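Local coordinates for protein 2-dehydro-3-deoxy-D-arabinonate dehydratase (Sulfolobus solfataricus, PDB 2Q1A) that catalyses the metal-dependent dehydration of 2-dehydro-3-deoxy-D-arabinonate to 2,5-dioxopentanoate, a step in the pentose oxidation route from D-arabinonate to 2-oxoglutarate, at residues P73-G78 with D248-T253; D207-I212 with E221-T226. All coordinates share one frame; numbering follows the deposited sequence.

Contact 1: P73-G78 with D248-T253; sequences PPEVWG and DGTILT
The indole of Trp-77 meets Thr-250 obliquely, with ring atom CD1 4.1 Å from methyl CG2. At the ring edge, in the indole plane, NE1 donates to Glu-75 OE1 over 3.0 Å. This oxygen is met on its anti side, 30° out of the carboxylate plane, and the bond probably limits rotation of the indole. Phe-117 packs edge-to-face with the same ring. The other carboxylate oxygen, Glu-75 OE2, forms a salt bridge with Arg-123 of the second subunit, which ties this corner to that subunit.

Strands 76-80 and 250-253 pair in parallel within the FAH-family fold. Ile-251 N donates to Glu-75 O, Trp-77 N to Ile-251 O (2.8 Å) and Thr-253 N to Trp-77 O (2.8 Å). Strand 140-150 flanks 250-253 on its other edge, where Gly-249 and Thr-250 both face Leu-150 in a G1 beta bulge. Gly-249 has phi 97°, a conformation in which a side chain would collide with the carbonyl oxygen of Asp-248.

Pro-73 CB lies 4.0 Å from Ile-251 CD1, and the ring of Pro-74 rests on the backbone, its CG 3.5 Å from Asp-248 O. Thr-253 OG1 stands anti to the backbone N (chi1 -172°) and hydrogen-bonds Glu-145, a magnesium ligand. Thr-253 CG2 is turned to the neighbouring strand, 3.6 Å from Gly-78 CA.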
ATOM      1  N   PRO A  73       8.877   0.164 -18.555  1.00 30.75           N
ATOM      2  CA  PRO A  73       9.653  -1.073 -18.677  1.00 30.61           C
ATOM      3  C   PRO A  73      10.662  -1.155 -17.536  1.00 30.78           C
ATOM      4  O   PRO A  73      11.475  -0.231 -17.369  1.00 30.88           O
ATOM      5  CB  PRO A  73      10.355  -0.922 -20.026  1.00 30.50           C
ATOM      6  CG  PRO A  73      10.436   0.571 -20.261  1.00 30.74           C
ATOM      7  CD  PRO A  73       9.353   1.232 -19.456  1.00 30.41           C
ATOM      8  N   PRO A  74      10.613  -2.243 -16.742  1.00 30.82           N
ATOM      9  CA  PRO A  74      11.481  -2.304 -15.561  1.00 30.80           C
ATOM     10  C   PRO A  74      12.946  -2.214 -15.964  1.00 30.94           C
ATOM     11  O   PRO A  74      13.766  -1.643 -15.230  1.00 30.62           O
ATOM     12  CB  PRO A  74      11.162  -3.677 -14.954  1.00 30.83           C
ATOM     13  CG  PRO A  74       9.817  -4.041 -15.505  1.00 31.07           C
ATOM     14  CD  PRO A  74       9.786  -3.455 -16.888  1.00 30.57           C
ATOM     15  N   GLU A  75      13.255  -2.771 -17.135  1.00 31.12           N
ATOM     16  CA  GLU A  75      14.596  -2.727 -17.714  1.00 31.60           C
ATOM     17  C   GLU A  75      14.499  -2.533 -19.232  1.00 31.71           C
ATOM     18  O   GLU A  75      13.527  -2.968 -19.859  1.00 31.52           O
ATOM     19  CB  GLU A  75      15.363  -4.020 -17.405  1.00 31.43           C
ATOM     20  CG  GLU A  75      15.372  -4.436 -15.932  1.00 31.46           C
ATOM     21  CD  GLU A  75      16.291  -5.617 -15.636  1.00 31.92           C
ATOM     22  OE1 GLU A  75      16.740  -6.309 -16.579  1.00 31.59           O
ATOM     23  OE2 GLU A  75      16.565  -5.854 -14.442  1.00 32.77           O
ATOM     24  N   VAL A  76      15.502  -1.873 -19.812  1.00 32.00           N
ATOM     25  CA  VAL A  76      15.644  -1.783 -21.265  1.00 32.33           C
ATOM     26  C   VAL A  76      17.045  -2.247 -21.663  1.00 32.90           C
ATOM     27  O   VAL A  76      18.042  -1.781 -21.107  1.00 32.30           O
ATOM     28  CB  VAL A  76      15.388  -0.342 -21.817  1.00 32.19           C
ATOM     29  CG1 VAL A  76      15.373  -0.349 -23.333  1.00 31.46           C
ATOM     30  CG2 VAL A  76      14.082   0.221 -21.300  1.00 31.87           C
ATOM     31  N   TRP A  77      17.112  -3.168 -22.619  1.00 33.99           N
ATOM     32  CA  TRP A  77      18.394  -3.646 -23.133  1.00 35.49           C
ATOM     33  C   TRP A  77      18.499  -3.436 -24.635  1.00 36.93           C
ATOM     34  O   TRP A  77      17.494  -3.464 -25.360  1.00 36.68           O
ATOM     35  CB  TRP A  77      18.606  -5.131 -22.828  1.00 35.07           C
ATOM     36  CG  TRP A  77      18.705  -5.497 -21.376  1.00 34.84           C
ATOM     37  CD1 TRP A  77      17.692  -5.516 -20.467  1.00 34.83           C
ATOM     38  CD2 TRP A  77      19.874  -5.954 -20.682  1.00 35.21           C
ATOM     39  NE1 TRP A  77      18.154  -5.940 -19.245  1.00 35.21           N
ATOM     40  CE2 TRP A  77      19.490  -6.222 -19.349  1.00 35.09           C
ATOM     41  CE3 TRP A  77      21.209  -6.168 -21.057  1.00 34.87           C
ATOM     42  CZ2 TRP A  77      20.392  -6.677 -18.383  1.00 34.15           C
ATOM     43  CZ3 TRP A  77      22.107  -6.623 -20.093  1.00 35.05           C
ATOM     44  CH2 TRP A  77      21.690  -6.875 -18.774  1.00 34.65           C
ATOM     45  N   GLY A  78      19.733  -3.241 -25.092  1.00 38.73           N
ATOM     46  CA  GLY A  78      20.015  -3.060 -26.505  1.00 41.03           C
ATOM     47  C   GLY A  78      20.833  -4.177 -27.121  1.00 42.69           C
ATOM     48  O   GLY A  78      21.565  -4.896 -26.433  1.00 43.20           O
ATOM     49  N   ASP A 248       8.965  -9.166 -16.151  1.00 34.45           N
ATOM     50  CA  ASP A 248       7.888  -8.981 -17.130  1.00 34.53           C
ATOM     51  C   ASP A 248       7.830  -7.532 -17.589  1.00 34.38           C
ATOM     52  O   ASP A 248       7.820  -6.611 -16.761  1.00 34.22           O
ATOM     53  CB  ASP A 248       6.524  -9.357 -16.542  1.00 34.49           C
ATOM     54  CG  ASP A 248       6.429 -10.819 -16.157  1.00 35.14           C
ATOM     55  OD1 ASP A 248       6.911 -11.694 -16.914  1.00 35.30           O
ATOM     56  OD2 ASP A 248       5.848 -11.089 -15.085  1.00 35.87           O
ATOM     57  N   GLY A 249       7.792  -7.341 -18.906  1.00 34.06           N
ATOM     58  CA  GLY A 249       7.642  -6.012 -19.483  1.00 33.90           C
ATOM     59  C   GLY A 249       8.956  -5.377 -19.885  1.00 33.96           C
ATOM     60  O   GLY A 249       8.976  -4.217 -20.302  1.00 33.89           O
ATOM     61  N   THR A 250      10.049  -6.134 -19.753  1.00 33.75           N
ATOM     62  CA  THR A 250      11.369  -5.739 -20.259  1.00 33.38           C
ATOM     63  C   THR A 250      11.300  -5.450 -21.768  1.00 33.38           C
ATOM     64  O   THR A 250      10.552  -6.111 -22.509  1.00 33.36           O
ATOM     65  CB  THR A 250      12.439  -6.846 -19.972  1.00 33.50           C
ATOM     66  OG1 THR A 250      12.717  -6.896 -18.567  1.00 32.87           O
ATOM     67  CG2 THR A 250      13.751  -6.595 -20.735  1.00 32.76           C
ATOM     68  N   ILE A 251      12.071  -4.459 -22.211  1.00 33.04           N
ATOM     69  CA  ILE A 251      12.163  -4.146 -23.626  1.00 33.05           C
ATOM     70  C   ILE A 251      13.565  -4.429 -24.147  1.00 33.44           C
ATOM     71  O   ILE A 251      14.561  -4.008 -23.544  1.00 33.19           O
ATOM     72  CB  ILE A 251      11.761  -2.676 -23.940  1.00 32.85           C
ATOM     73  CG1 ILE A 251      10.259  -2.467 -23.736  1.00 32.68           C
ATOM     74  CG2 ILE A 251      12.137  -2.311 -25.368  1.00 32.36           C
ATOM     75  CD1 ILE A 251       9.776  -1.035 -23.980  1.00 33.11           C
ATOM     76  N   LEU A 252      13.621  -5.159 -25.259  1.00 33.93           N
ATOM     77  CA  LEU A 252      14.841  -5.334 -26.029  1.00 34.82           C
ATOM     78  C   LEU A 252      14.756  -4.557 -27.343  1.00 35.54           C
ATOM     79  O   LEU A 252      13.834  -4.762 -28.146  1.00 35.54           O
ATOM     80  CB  LEU A 252      15.111  -6.820 -26.311  1.00 34.88           C
ATOM     81  CG  LEU A 252      16.307  -7.187 -27.206  1.00 34.63           C
ATOM     82  CD1 LEU A 252      17.625  -6.667 -26.645  1.00 34.20           C
ATOM     83  CD2 LEU A 252      16.386  -8.685 -27.430  1.00 34.38           C
ATOM     84  N   THR A 253      15.723  -3.670 -27.556  1.00 36.37           N
ATOM     85  CA  THR A 253      15.829  -2.947 -28.819  1.00 37.21           C
ATOM     86  C   THR A 253      16.874  -3.602 -29.735  1.00 37.97           C
ATOM     87  O   THR A 253      18.014  -3.840 -29.326  1.00 37.89           O
ATOM     88  CB  THR A 253      16.042  -1.422 -28.614  1.00 37.00           C
ATOM     89  OG1 THR A 253      15.958  -0.757 -29.875  1.00 38.10           O
ATOM     90  CG2 THR A 253      17.378  -1.101 -27.948  1.00 36.31           C
TER

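Contact 2: D207-I212 with E221-T226; sequences DITLKI and EGSVNT
Ile-208 and Val-224 form a hydrogen-bonded pair in the antiparallel beta hairpin of strands 207-214 and 217-225. Strand 217-225 is an outermost strand of its sheet within the chain. Backbone bonds run both ways between Ile-208 and Val-224, and again between Leu-210 and Gly-222. The shortest joins Leu-210 N to Gly-222 O at 2.8 Å.

The polar side chains share one face. Asn-225 CG is anti to the backbone N (chi1 -163°), which carries the amide across to Asp-207. Asn-225 ND2 donates to Asp-207 OD1 over 2.7 Å, meeting that oxygen from above the carboxylate, 69° out of its plane. The two flat groups stand 82° apart. Asn-225 OD1 accepts from the backbone N of Asn-227, so both ends of the amide are held. A leucine here would probably leave Asp-207 OD1 without its amide donor and Asn-227 N without its side-chain acceptor. Ser-223 OG lies 3.2 Å from Thr-209 OG1, in a hydrogen bond that either hydroxyl could donate. Lys-211 and Glu-221 run side by side, CG to CG 3.8 Å. Lys-211 NZ stays 4.1 Å from Glu-221 OE2, too far for a salt bridge.

The apolar side chains take the other face. Ile-208 and Leu-210 pack on Pro-144 of strand 140-150, and Val-224 on Ala-257 and Ile-258. At the open end of the hairpin, Ile-208 CD1 touches Thr-226 CG2 at 3.7 Å, the two side chains crossing at about a right angle.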
ATOM      1  N   ASP A 207       9.143  -1.338 -42.953  1.00 47.60           N
ATOM      2  CA  ASP A 207       9.946  -0.165 -43.296  1.00 47.11           C
ATOM      3  C   ASP A 207      10.199   0.714 -42.076  1.00 46.71           C
ATOM      4  O   ASP A 207       9.265   1.105 -41.375  1.00 46.67           O
ATOM      5  CB  ASP A 207       9.274   0.648 -44.408  1.00 47.18           C
ATOM      6  CG  ASP A 207       9.270  -0.079 -45.744  1.00 47.30           C
ATOM      7  OD1 ASP A 207      10.360  -0.477 -46.214  1.00 47.43           O
ATOM      8  OD2 ASP A 207       8.174  -0.251 -46.324  1.00 46.96           O
ATOM      9  N   ILE A 208      11.471   1.005 -41.825  1.00 46.24           N
ATOM     10  CA  ILE A 208      11.860   1.911 -40.751  1.00 45.83           C
ATOM     11  C   ILE A 208      12.393   3.193 -41.384  1.00 45.66           C
ATOM     12  O   ILE A 208      13.306   3.142 -42.210  1.00 45.82           O
ATOM     13  CB  ILE A 208      12.932   1.289 -39.808  1.00 45.76           C
ATOM     14  CG1 ILE A 208      12.434  -0.040 -39.217  1.00 45.77           C
ATOM     15  CG2 ILE A 208      13.308   2.273 -38.698  1.00 45.72           C
ATOM     16  CD1 ILE A 208      13.474  -0.796 -38.391  1.00 45.53           C
ATOM     17  N   THR A 209      11.819   4.333 -40.999  1.00 45.09           N
ATOM     18  CA  THR A 209      12.195   5.625 -41.575  1.00 44.43           C
ATOM     19  C   THR A 209      12.611   6.615 -40.494  1.00 44.15           C
ATOM     20  O   THR A 209      11.898   6.793 -39.507  1.00 44.01           O
ATOM     21  CB  THR A 209      11.033   6.229 -42.396  1.00 44.38           C
ATOM     22  OG1 THR A 209      10.497   5.230 -43.270  1.00 44.18           O
ATOM     23  CG2 THR A 209      11.502   7.426 -43.216  1.00 43.99           C
ATOM     24  N   LEU A 210      13.760   7.255 -40.698  1.00 43.71           N
ATOM     25  CA  LEU A 210      14.239   8.313 -39.814  1.00 43.41           C
ATOM     26  C   LEU A 210      14.283   9.675 -40.522  1.00 43.58           C
ATOM     27  O   LEU A 210      14.857   9.809 -41.606  1.00 43.42           O
ATOM     28  CB  LEU A 210      15.624   7.960 -39.262  1.00 43.21           C
ATOM     29  CG  LEU A 210      16.460   9.043 -38.566  1.00 42.82           C
ATOM     30  CD1 LEU A 210      15.888   9.451 -37.211  1.00 41.85           C
ATOM     31  CD2 LEU A 210      17.897   8.573 -38.414  1.00 43.15           C
ATOM     32  N   LYS A 211      13.670  10.675 -39.892  1.00 43.57           N
ATOM     33  CA  LYS A 211      13.785  12.066 -40.315  1.00 43.78           C
ATOM     34  C   LYS A 211      14.193  12.930 -39.124  1.00 43.45           C
ATOM     35  O   LYS A 211      13.645  12.790 -38.029  1.00 43.61           O
ATOM     36  CB  LYS A 211      12.469  12.570 -40.923  1.00 43.67           C
ATOM     37  CG  LYS A 211      12.194  12.049 -42.337  1.00 44.49           C
ATOM     38  CD  LYS A 211      10.703  12.067 -42.718  1.00 44.78           C
ATOM     39  CE  LYS A 211      10.238  13.443 -43.224  1.00 47.01           C
ATOM     40  NZ  LYS A 211       8.908  13.374 -43.926  1.00 48.01           N
ATOM     41  N   ILE A 212      15.180  13.796 -39.334  1.00 43.04           N
ATOM     42  CA  ILE A 212      15.530  14.819 -38.357  1.00 42.35           C
ATOM     43  C   ILE A 212      15.106  16.182 -38.921  1.00 42.59           C
ATOM     44  O   ILE A 212      15.450  16.527 -40.054  1.00 42.51           O
ATOM     45  CB  ILE A 212      17.034  14.798 -38.016  1.00 42.28           C
ATOM     46  CG1 ILE A 212      17.461  13.387 -37.575  1.00 42.11           C
ATOM     47  CG2 ILE A 212      17.358  15.833 -36.932  1.00 41.92           C
ATOM     48  CD1 ILE A 212      18.966  13.168 -37.497  1.00 41.69           C
ATOM     49  N   GLU A 221      17.122  12.380 -43.993  1.00 49.51           N
ATOM     50  CA  GLU A 221      16.065  11.422 -44.298  1.00 50.46           C
ATOM     51  C   GLU A 221      16.675  10.087 -44.731  1.00 50.48           C
ATOM     52  O   GLU A 221      17.479  10.037 -45.664  1.00 50.69           O
ATOM     53  CB  GLU A 221      15.135  11.973 -45.380  1.00 50.34           C
ATOM     54  CG  GLU A 221      13.886  11.140 -45.621  1.00 51.26           C
ATOM     55  CD  GLU A 221      12.939  11.773 -46.631  1.00 51.98           C
ATOM     56  OE1 GLU A 221      13.422  12.332 -47.647  1.00 54.17           O
ATOM     57  OE2 GLU A 221      11.705  11.706 -46.415  1.00 54.34           O
ATOM     58  N   GLY A 222      16.300   9.012 -44.044  1.00 50.56           N
ATOM     59  CA  GLY A 222      16.845   7.684 -44.328  1.00 50.57           C
ATOM     60  C   GLY A 222      15.857   6.570 -44.053  1.00 50.60           C
ATOM     61  O   GLY A 222      15.050   6.661 -43.126  1.00 50.70           O
ATOM     62  N   SER A 223      15.925   5.511 -44.853  1.00 50.60           N
ATOM     63  CA  SER A 223      15.006   4.389 -44.710  1.00 50.66           C
ATOM     64  C   SER A 223      15.648   3.034 -45.028  1.00 50.77           C
ATOM     65  O   SER A 223      16.292   2.871 -46.068  1.00 51.14           O
ATOM     66  CB  SER A 223      13.769   4.610 -45.579  1.00 50.52           C
ATOM     67  OG  SER A 223      12.689   3.818 -45.123  1.00 50.88           O
ATOM     68  N   VAL A 224      15.474   2.076 -44.119  1.00 50.70           N
ATOM     69  CA  VAL A 224      15.921   0.692 -44.317  1.00 50.62           C
ATOM     70  C   VAL A 224      14.801  -0.282 -43.922  1.00 50.82           C
ATOM     71  O   VAL A 224      14.058  -0.035 -42.969  1.00 50.90           O
ATOM     72  CB  VAL A 224      17.218   0.373 -43.516  1.00 50.51           C
ATOM     73  CG1 VAL A 224      17.595  -1.093 -43.643  1.00 50.16           C
ATOM     74  CG2 VAL A 224      18.379   1.244 -43.977  1.00 50.32           C
ATOM     75  N   ASN A 225      14.679  -1.377 -44.667  1.00 51.04           N
ATOM     76  CA  ASN A 225      13.708  -2.423 -44.358  1.00 51.30           C
ATOM     77  C   ASN A 225      14.320  -3.533 -43.494  1.00 51.71           C
ATOM     78  O   ASN A 225      15.520  -3.819 -43.582  1.00 51.73           O
ATOM     79  CB  ASN A 225      13.095  -2.992 -45.643  1.00 51.03           C
ATOM     80  CG  ASN A 225      11.806  -3.767 -45.389  1.00 50.96           C
ATOM     81  OD1 ASN A 225      11.833  -4.924 -44.958  1.00 50.81           O
ATOM     82  ND2 ASN A 225      10.670  -3.132 -45.667  1.00 49.68           N
ATOM     83  N   THR A 226      13.481  -4.146 -42.659  1.00 52.17           N
ATOM     84  CA  THR A 226      13.916  -5.153 -41.689  1.00 52.49           C
ATOM     85  C   THR A 226      14.311  -6.488 -42.319  1.00 52.91           C
ATOM     86  O   THR A 226      14.861  -7.362 -41.635  1.00 53.16           O
ATOM     87  CB  THR A 226      12.853  -5.395 -40.588  1.00 52.47           C
ATOM     88  OG1 THR A 226      11.554  -5.512 -41.182  1.00 52.31           O
ATOM     89  CG2 THR A 226      12.850  -4.254 -39.576  1.00 52.06           C
TER

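From the N terminus, the chain first reaches 73-78, which enters strand 76-80. It then runs through 169 residues before 248-253 returns beside it and closes the long loop of contact 1. Contact 2 falls wholly within that loop. It closes a short one, with eight residues between 207-212 and 221-226. The two contacts do not touch: their centres are about 23 Å apart and their nearest atoms about 9 Å. They lie on opposite sides of the chain's centre. Strand 140-150 touches both contacts. It pairs with 250-253, and its Pro-142 and Pro-144 pack against the hairpin. The same strand carries the magnesium ligands Glu-143 and Glu-145.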